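Local coordinates for beta-galactosidase (Streptococcus pneumoniae, PDB 4CUA), which hydrolyses terminal beta-galactosides as a whole enzyme, the crystallised fragment being its carbohydrate-binding module, which probably recognises galactose-containing sugars, at residues A[8-21]-A[62-76]. Residues are numbered along the deposited sequence; the frame is centred on the assembly and turned at random.
Sequences ISDQWTGSELPLAF and GVLFGDSGILSKRSV. With EDO (1,2-ethanediol), chain G; EDO (1,2-ethanediol), chain I.
The Phe21 ring lies over the backbone of Gly62, whose CA sits 3.9 Å from the ring centroid in a CH-pi contact, while Leu64 N meets the ring edge. With chi1 at 61°, CG is tucked over its own backbone, flanked by N and C, and the ring folds across the neighbouring strand. Beneath it, strands 19-21 and 62-64 pair antiparallel through four backbone hydrogen bonds, Leu64 N to Leu19 O at 2.9 Å among them. Beyond the cis-peptide at Pro18, Leu17 forks: CD2 touches Leu64 CD2 at 3.8 Å, and CD1 reaches the backbone and CB of Leu71. At the other end of 8-21, Ile8 CG2 covers one face of the Arg74 guanidinium, and Ile8 O meets the Phe65 ring edge. Arg74 NH2 bonds Gly66 O in the guanidinium plane, on a carbonyl lone pair (2.8 Å). One water accepts hydrogen bonds from Gly66 N and Arg74 NE and donates one to Ile8 O; another links Leu17 O to Gly69 N in the Asp67-Ile70 type I' turn. Outside, Phe122 stacks on Phe21. The edge of this galactose-binding-like beta-sandwich is thus joined by strand pairing, whereas the irregular lead-in is held by apolar contacts and by waters bridging mostly backbone polar atoms.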
ATOM      1  N   ILE A   8     -13.001  -0.460  -0.032  1.00 12.38           N
ATOM      2  CA  ILE A   8     -12.661  -0.676  -1.397  1.00 11.56           C
ATOM      3  C   ILE A   8     -11.205  -1.142  -1.585  1.00 11.05           C
ATOM      4  O   ILE A   8     -10.761  -1.279  -2.695  1.00 10.99           O
ATOM      5  CB  ILE A   8     -12.926   0.603  -2.223  1.00 11.71           C
ATOM      6  CG1 ILE A   8     -12.214   1.788  -1.640  1.00 11.66           C
ATOM      7  CG2 ILE A   8     -14.456   0.855  -2.314  1.00 12.38           C
ATOM      8  CD1 ILE A   8     -12.225   3.078  -2.506  1.00 13.29           C
ATOM      9  N   SER A   9     -10.538  -1.538  -0.496  1.00 10.35           N
ATOM     10  CA  SER A   9      -9.234  -2.171  -0.615  1.00 10.31           C
ATOM     11  C   SER A   9      -9.191  -3.640  -0.285  1.00 10.70           C
ATOM     12  O   SER A   9      -8.334  -4.350  -0.799  1.00 10.39           O
ATOM     13  CB  SER A   9      -8.261  -1.466   0.311  1.00  9.71           C
ATOM     14  OG  SER A   9      -8.653  -1.402   1.641  1.00  9.13           O
ATOM     15  N   ASP A  10     -10.114  -4.131   0.556  1.00  9.76           N
ATOM     16  CA  ASP A  10     -10.072  -5.531   0.878  1.00  9.39           C
ATOM     17  C   ASP A  10     -10.139  -6.474  -0.265  1.00 10.22           C
ATOM     18  O   ASP A  10     -10.946  -6.276  -1.210  1.00  9.93           O
ATOM     19  CB  ASP A  10     -11.218  -5.985   1.797  1.00 10.40           C
ATOM     20  CG  ASP A  10     -11.177  -5.424   3.188  1.00 10.73           C
ATOM     21  OD1 ASP A  10     -10.173  -4.903   3.710  1.00 10.39           O
ATOM     22  OD2 ASP A  10     -12.254  -5.480   3.882  1.00 11.31           O
ATOM     23  N   GLN A  11      -9.417  -7.562  -0.205  1.00 11.29           N
ATOM     24  CA  GLN A  11      -9.566  -8.647  -1.145  1.00 12.10           C
ATOM     25  C   GLN A  11     -10.960  -9.244  -1.057  1.00 12.51           C
ATOM     26  O   GLN A  11     -11.558  -9.289   0.004  1.00 13.75           O
ATOM     27  CB  GLN A  11      -8.649  -9.837  -0.850  1.00 13.74           C
ATOM     28  CG  GLN A  11      -7.202  -9.598  -1.075  1.00 13.68           C
ATOM     29  CD  GLN A  11      -6.393 -10.762  -0.518  1.00 13.37           C
ATOM     30  OE1 GLN A  11      -6.751 -11.922  -0.684  1.00 16.00           O
ATOM     31  NE2 GLN A  11      -5.205 -10.475   0.048  1.00 11.34           N
ATOM     32  N   TRP A  12     -11.415  -9.725  -2.211  1.00 12.95           N
ATOM     33  CA  TRP A  12     -12.609 -10.561  -2.278  1.00 13.93           C
ATOM     34  C   TRP A  12     -12.231 -11.895  -2.866  1.00 13.55           C
ATOM     35  O   TRP A  12     -11.522 -12.005  -3.863  1.00 15.32           O
ATOM     36  CB  TRP A  12     -13.700  -9.886  -3.123  1.00 14.36           C
ATOM     37  CG  TRP A  12     -14.367  -8.865  -2.394  1.00 13.09           C
ATOM     38  CD1 TRP A  12     -13.969  -7.577  -2.195  1.00 13.55           C
ATOM     39  CD2 TRP A  12     -15.514  -9.031  -1.569  1.00 15.21           C
ATOM     40  NE1 TRP A  12     -14.813  -6.943  -1.397  1.00 13.08           N
ATOM     41  CE2 TRP A  12     -15.766  -7.817  -0.954  1.00 14.54           C
ATOM     42  CE3 TRP A  12     -16.357 -10.124  -1.308  1.00 17.24           C
ATOM     43  CZ2 TRP A  12     -16.821  -7.622  -0.079  1.00 17.26           C
ATOM     44  CZ3 TRP A  12     -17.399  -9.937  -0.442  1.00 17.55           C
ATOM     45  CH2 TRP A  12     -17.612  -8.734   0.182  1.00 16.64           C
ATOM     46  N   THR A  13     -12.750 -12.939  -2.243  1.00 18.51           N
ATOM     47  CA  THR A  13     -12.432 -14.282  -2.638  1.00 22.06           C
ATOM     48  C   THR A  13     -12.940 -14.497  -4.036  1.00 21.86           C
ATOM     49  O   THR A  13     -14.099 -14.164  -4.316  1.00 20.13           O
ATOM     50  CB  THR A  13     -13.100 -15.300  -1.682  1.00 26.46           C
ATOM     51  OG1 THR A  13     -12.649 -15.081  -0.337  1.00 27.35           O
ATOM     52  CG2 THR A  13     -12.759 -16.694  -2.103  1.00 28.03           C
ATOM     53  N   GLY A  14     -12.069 -15.031  -4.872  1.00 20.55           N
ATOM     54  CA  GLY A  14     -12.392 -15.335  -6.254  1.00 23.25           C
ATOM     55  C   GLY A  14     -12.325 -14.132  -7.168  1.00 22.54           C
ATOM     56  O   GLY A  14     -12.647 -14.218  -8.348  1.00 25.54           O
ATOM     57  N   SER A  15     -11.864 -13.016  -6.630  1.00 21.27           N
ATOM     58  CA  SER A  15     -11.727 -11.799  -7.429  1.00 20.01           C
ATOM     59  C   SER A  15     -10.274 -11.374  -7.492  1.00 21.23           C
ATOM     60  O   SER A  15      -9.606 -11.299  -6.499  1.00 18.54           O
ATOM     61  CB  SER A  15     -12.530 -10.662  -6.827  1.00 20.90           C
ATOM     62  OG  SER A  15     -12.448  -9.500  -7.642  1.00 21.85           O
ATOM     63  N   GLU A  16      -9.833 -11.043  -8.681  1.00 21.59           N
ATOM     64  CA  GLU A  16      -8.498 -10.615  -8.908  1.00 23.25           C
ATOM     65  C   GLU A  16      -8.241  -9.221  -8.263  1.00 19.35           C
ATOM     66  O   GLU A  16      -7.157  -8.920  -7.792  1.00 18.70           O
ATOM     67  CB  GLU A  16      -8.299 -10.515 -10.418  1.00 28.30           C
ATOM     68  CG  GLU A  16      -6.908 -10.082 -10.813  1.00 37.12           C
ATOM     69  CD  GLU A  16      -6.736  -9.879 -12.314  1.00 45.64           C
ATOM     70  OE1 GLU A  16      -7.707  -9.461 -12.999  1.00 49.81           O
ATOM     71  OE2 GLU A  16      -5.613 -10.146 -12.806  1.00 47.33           O
ATOM     72  N   LEU A  17      -9.275  -8.406  -8.238  1.00 17.70           N
ATOM     73  CA  LEU A  17      -9.228  -7.029  -7.788  1.00 16.06           C
ATOM     74  C   LEU A  17     -10.275  -6.790  -6.739  1.00 15.08           C
ATOM     75  O   LEU A  17     -11.404  -7.399  -6.819  1.00 18.81           O
ATOM     76  CB  LEU A  17      -9.468  -6.093  -8.998  1.00 15.63           C
ATOM     77  CG  LEU A  17      -8.489  -6.207 -10.141  1.00 17.51           C
ATOM     78  CD1 LEU A  17      -9.023  -5.607 -11.437  1.00 23.13           C
ATOM     79  CD2 LEU A  17      -7.166  -5.588  -9.768  1.00 19.56           C
ATOM     80  N   PRO A  18     -10.025  -5.956  -5.775  1.00 12.79           N
ATOM     81  CA  PRO A  18      -8.830  -5.103  -5.628  1.00 12.12           C
ATOM     82  C   PRO A  18      -7.620  -5.948  -5.280  1.00 11.99           C
ATOM     83  O   PRO A  18      -7.714  -7.034  -4.692  1.00 13.06           O
ATOM     84  CB  PRO A  18      -9.156  -4.161  -4.504  1.00 12.84           C
ATOM     85  CG  PRO A  18     -10.484  -4.555  -3.963  1.00 14.98           C
ATOM     86  CD  PRO A  18     -11.080  -5.577  -4.828  1.00 14.64           C
ATOM     87  N   LEU A  19      -6.465  -5.454  -5.721  1.00 10.90           N
ATOM     88  CA  LEU A  19      -5.191  -6.164  -5.584  1.00 10.57           C
ATOM     89  C   LEU A  19      -4.215  -5.213  -4.952  1.00  9.47           C
ATOM     90  O   LEU A  19      -4.054  -4.081  -5.402  1.00 10.09           O
ATOM     91  CB  LEU A  19      -4.639  -6.507  -6.979  1.00 12.02           C
ATOM     92  CG  LEU A  19      -3.252  -7.092  -7.166  1.00 14.23           C
ATOM     93  CD1 LEU A  19      -3.215  -8.491  -6.567  1.00 14.82           C
ATOM     94  CD2 LEU A  19      -2.995  -7.208  -8.668  1.00 14.76           C
ATOM     95  N   ALA A  20      -3.566  -5.666  -3.890  1.00  8.28           N
ATOM     96  CA  ALA A  20      -2.414  -4.956  -3.321  1.00  7.74           C
ATOM     97  C   ALA A  20      -1.190  -5.222  -4.162  1.00  7.97           C
ATOM     98  O   ALA A  20      -0.974  -6.317  -4.726  1.00  8.55           O
ATOM     99  CB  ALA A  20      -2.166  -5.431  -1.890  1.00  8.58           C
ATOM    100  N   PHE A  21      -0.324  -4.223  -4.262  1.00  7.55           N
ATOM    101  CA  PHE A  21       0.920  -4.369  -5.022  1.00  7.72           C
ATOM    102  C   PHE A  21       2.015  -3.611  -4.247  1.00  7.73           C
ATOM    103  O   PHE A  21       1.755  -2.727  -3.437  1.00  7.20           O
ATOM    104  CB  PHE A  21       0.758  -3.828  -6.449  1.00  8.91           C
ATOM    105  CG  PHE A  21       0.416  -2.343  -6.521  1.00  8.35           C
ATOM    106  CD1 PHE A  21       1.400  -1.372  -6.537  1.00  8.96           C
ATOM    107  CD2 PHE A  21      -0.926  -1.909  -6.613  1.00  8.21           C
ATOM    108  CE1 PHE A  21       1.092  -0.049  -6.637  1.00  9.56           C
ATOM    109  CE2 PHE A  21      -1.215  -0.591  -6.682  1.00  8.69           C
ATOM    110  CZ  PHE A  21      -0.214   0.351  -6.666  1.00  9.35           C
ATOM    111  N   GLY A  62       0.598  -0.303  -2.547  1.00  8.17           N
ATOM    112  CA  GLY A  62      -0.618   0.328  -2.963  1.00  8.22           C
ATOM    113  C   GLY A  62      -1.689  -0.647  -3.282  1.00  8.28           C
ATOM    114  O   GLY A  62      -1.528  -1.865  -3.053  1.00  8.14           O
ATOM    115  N   VAL A  63      -2.856  -0.104  -3.673  1.00  8.15           N
ATOM    116  CA  VAL A  63      -4.019  -0.885  -4.047  1.00  8.80           C
ATOM    117  C   VAL A  63      -4.465  -0.466  -5.431  1.00  8.84           C
ATOM    118  O   VAL A  63      -4.600   0.721  -5.665  1.00 10.06           O
ATOM    119  CB  VAL A  63      -5.151  -0.721  -3.003  1.00  9.57           C
ATOM    120  CG1 VAL A  63      -6.375  -1.501  -3.457  1.00  9.55           C
ATOM    121  CG2 VAL A  63      -4.667  -1.188  -1.626  1.00 10.07           C
ATOM    122  N   LEU A  64      -4.708  -1.439  -6.271  1.00  9.09           N
ATOM    123  CA  LEU A  64      -5.270  -1.325  -7.591  1.00  9.03           C
ATOM    124  C   LEU A  64      -6.748  -1.721  -7.480  1.00  9.85           C
ATOM    125  O   LEU A  64      -7.028  -2.850  -7.094  1.00  9.61           O
ATOM    126  CB  LEU A  64      -4.579  -2.251  -8.581  1.00 10.13           C
ATOM    127  CG  LEU A  64      -5.113  -2.306  -9.992  1.00 10.10           C
ATOM    128  CD1 LEU A  64      -5.067  -0.887 -10.616  1.00 10.71           C
ATOM    129  CD2 LEU A  64      -4.262  -3.285 -10.807  1.00 11.35           C
ATOM    130  N   PHE A  65      -7.639  -0.803  -7.771  1.00 10.14           N
ATOM    131  CA  PHE A  65      -9.063  -1.013  -7.442  1.00 10.00           C
ATOM    132  C   PHE A  65      -9.815  -1.880  -8.394  1.00 10.75           C
ATOM    133  O   PHE A  65      -9.512  -2.006  -9.587  1.00 11.69           O
ATOM    134  CB  PHE A  65      -9.760   0.328  -7.332  1.00 10.35           C
ATOM    135  CG  PHE A  65      -9.185   1.189  -6.276  1.00 10.54           C
ATOM    136  CD1 PHE A  65      -9.155   0.811  -4.936  1.00 11.89           C
ATOM    137  CD2 PHE A  65      -8.558   2.380  -6.581  1.00 11.77           C
ATOM    138  CE1 PHE A  65      -8.601   1.582  -3.971  1.00 11.98           C
ATOM    139  CE2 PHE A  65      -7.964   3.145  -5.618  1.00 12.36           C
ATOM    140  CZ  PHE A  65      -7.952   2.772  -4.284  1.00 13.15           C
ATOM    141  N   GLY A  66     -10.897  -2.490  -7.876  1.00 12.67           N
ATOM    142  CA  GLY A  66     -11.769  -3.263  -8.737  1.00 13.80           C
ATOM    143  C   GLY A  66     -13.220  -2.979  -8.332  1.00 13.91           C
ATOM    144  O   GLY A  66     -13.488  -2.476  -7.300  1.00 13.58           O
ATOM    145  N   ASP A  67     -14.111  -3.295  -9.254  1.00 14.10           N
ATOM    146  CA  ASP A  67     -15.578  -3.351  -8.983  1.00 13.84           C
ATOM    147  C   ASP A  67     -16.056  -4.626  -9.602  1.00 12.82           C
ATOM    148  O   ASP A  67     -15.943  -4.854 -10.797  1.00 12.51           O
ATOM    149  CB  ASP A  67     -16.211  -2.131  -9.602  1.00 14.90           C
ATOM    150  CG  ASP A  67     -17.726  -2.084  -9.414  1.00 15.53           C
ATOM    151  OD1 ASP A  67     -18.279  -2.998  -8.757  1.00 15.66           O
ATOM    152  OD2 ASP A  67     -18.266  -1.051  -9.850  1.00 18.80           O
ATOM    153  N   SER A  68     -16.626  -5.497  -8.793  1.00 13.16           N
ATOM    154  CA  SER A  68     -17.288  -6.691  -9.296  1.00 13.51           C
ATOM    155  C   SER A  68     -16.404  -7.565 -10.116  1.00 13.01           C
ATOM    156  O   SER A  68     -16.835  -8.269 -11.025  1.00 13.22           O
ATOM    157  CB  SER A  68     -18.553  -6.306 -10.083  1.00 13.52           C
ATOM    158  OG  SER A  68     -19.353  -5.404  -9.285  1.00 14.31           O
ATOM    159  N   GLY A  69     -15.110  -7.577  -9.721  1.00 13.40           N
ATOM    160  CA  GLY A  69     -14.129  -8.462 -10.318  1.00 14.86           C
ATOM    161  C   GLY A  69     -13.281  -7.894 -11.381  1.00 15.10           C
ATOM    162  O   GLY A  69     -12.342  -8.602 -11.837  1.00 18.84           O
ATOM    163  N   ILE A  70     -13.610  -6.688 -11.874  1.00 15.47           N
ATOM    164  CA  ILE A  70     -12.836  -6.076 -12.921  1.00 16.21           C
ATOM    165  C   ILE A  70     -12.305  -4.705 -12.526  1.00 16.14           C
ATOM    166  O   ILE A  70     -12.706  -4.095 -11.563  1.00 15.26           O
ATOM    167  CB  ILE A  70     -13.572  -6.042 -14.251  1.00 18.69           C
ATOM    168  CG1 ILE A  70     -14.632  -4.995 -14.175  1.00 19.96           C
ATOM    169  CG2 ILE A  70     -14.048  -7.451 -14.660  1.00 21.08           C
ATOM    170  CD1 ILE A  70     -15.245  -4.744 -15.526  1.00 21.92           C
ATOM    171  N   LEU A  71     -11.276  -4.254 -13.252  1.00 14.96           N
ATOM    172  CA  LEU A  71     -10.656  -2.997 -12.966  1.00 15.13           C
ATOM    173  C   LEU A  71     -11.654  -1.840 -12.882  1.00 14.99           C
ATOM    174  O   LEU A  71     -12.557  -1.752 -13.710  1.00 17.16           O
ATOM    175  CB  LEU A  71      -9.571  -2.702 -14.018  1.00 17.40           C
ATOM    176  CG  LEU A  71      -8.818  -1.385 -13.821  1.00 21.78           C
ATOM    177  CD1 LEU A  71      -7.797  -1.430 -12.691  1.00 24.26           C
ATOM    178  CD2 LEU A  71      -8.088  -1.024 -15.103  1.00 23.08           C
ATOM    179  N   SER A  72     -11.459  -0.936 -11.952  1.00 13.82           N
ATOM    180  CA  SER A  72     -12.317   0.242 -11.788  1.00 15.59           C
ATOM    181  C   SER A  72     -11.561   1.390 -11.250  1.00 15.79           C
ATOM    182  O   SER A  72     -10.689   1.226 -10.389  1.00 15.00           O
ATOM    183  CB  SER A  72     -13.427  -0.100 -10.822  1.00 17.02           C
ATOM    184  OG  SER A  72     -14.367   0.962 -10.744  1.00 19.95           O
ATOM    185  N   LYS A  73     -11.858   2.568 -11.724  1.00 15.04           N
ATOM    186  CA  LYS A  73     -11.496   3.729 -10.993  1.00 14.54           C
ATOM    187  C   LYS A  73     -12.374   3.860  -9.780  1.00 16.74           C
ATOM    188  O   LYS A  73     -13.527   3.428  -9.783  1.00 17.57           O
ATOM    189  CB  LYS A  73     -11.628   5.042 -11.808  1.00 17.19           C
ATOM    190  CG  LYS A  73     -10.668   5.161 -12.936  1.00 19.97           C
ATOM    191  CD  LYS A  73     -10.761   6.579 -13.515  1.00 22.91           C
ATOM    192  CE  LYS A  73      -9.795   6.713 -14.656  1.00 27.60           C
ATOM    193  NZ  LYS A  73      -9.813   8.073 -15.294  1.00 29.44           N
ATOM    194  N   ARG A  74     -11.830   4.456  -8.757  1.00 14.20           N
ATOM    195  CA  ARG A  74     -12.591   4.844  -7.576  1.00 14.49           C
ATOM    196  C   ARG A  74     -12.275   6.242  -7.157  1.00 15.30           C
ATOM    197  O   ARG A  74     -11.170   6.755  -7.391  1.00 13.28           O
ATOM    198  CB  ARG A  74     -12.218   3.915  -6.387  1.00 16.00           C
ATOM    199  CG  ARG A  74     -12.512   2.467  -6.615  1.00 19.15           C
ATOM    200  CD  ARG A  74     -13.703   1.980  -5.845  1.00 17.31           C
ATOM    201  NE  ARG A  74     -13.995   0.595  -6.043  1.00 14.91           N
ATOM    202  CZ  ARG A  74     -15.276   0.179  -5.983  1.00 13.58           C
ATOM    203  NH1 ARG A  74     -16.207   1.104  -5.751  1.00 14.86           N
ATOM    204  NH2 ARG A  74     -15.585  -1.060  -6.175  1.00 13.71           N
ATOM    205  N   SER A  75     -13.236   6.864  -6.477  0.54 14.36           N
ATOM    206  CA  SER A  75     -13.061   8.165  -5.853  0.54 15.60           C
ATOM    207  C   SER A  75     -12.504   8.023  -4.428  0.54 16.12           C
ATOM    208  O   SER A  75     -13.159   7.511  -3.527  0.54 18.92           O
ATOM    209  CB  SER A  75     -14.400   8.910  -5.777  0.54 17.33           C
ATOM    210  OG  SER A  75     -14.190  10.126  -5.090  0.54 18.81           O
ATOM    211  N   VAL A  76     -11.258   8.438  -4.234  1.00 14.85           N
ATOM    212  CA  VAL A  76     -10.511   8.173  -3.024  1.00 14.26           C
ATOM    213  C   VAL A  76     -10.082   9.424  -2.314  1.00 13.45           C
ATOM    214  O   VAL A  76      -9.417  10.320  -2.882  1.00 13.27           O
ATOM    215  CB  VAL A  76      -9.227   7.323  -3.336  1.00 13.55           C
ATOM    216  CG1 VAL A  76      -8.473   7.044  -2.047  1.00 14.56           C
ATOM    217  CG2 VAL A  76      -9.587   6.082  -4.120  1.00 15.10           C
TER
HETATM  218  C1  EDO G2648      -6.513 -10.507  -4.858  1.00 29.93           C
HETATM  219  O1  EDO G2648      -6.255 -11.193  -6.071  1.00 32.59           O
HETATM  220  C2  EDO G2648      -5.807 -11.349  -3.817  1.00 29.06           C
HETATM  221  O2  EDO G2648      -4.449 -10.824  -3.642  1.00 25.31           O
HETATM  222  C1  EDO I2650     -16.487   5.706  -6.368  1.00 31.13           C
HETATM  223  O1  EDO I2650     -15.660   5.862  -7.503  1.00 38.58           O
HETATM  224  C2  EDO I2650     -16.829   4.281  -6.110  1.00 32.57           C
HETATM  225  O2  EDO I2650     -16.275   3.969  -4.838  1.00 26.57           O
HETATM  226  O   HOH W   1     -11.908  -1.492  -5.205  1.00 14.58           O
HETATM  227  O   HOH W   2     -11.943 -11.092 -10.870  1.00 25.62           O
HETATM  228  O   HOH W   3     -10.420  -8.917 -13.698  1.00 32.64           O
HETATM  229  O   HOH W   4     -13.731  -6.332  -7.636  1.00 17.18           O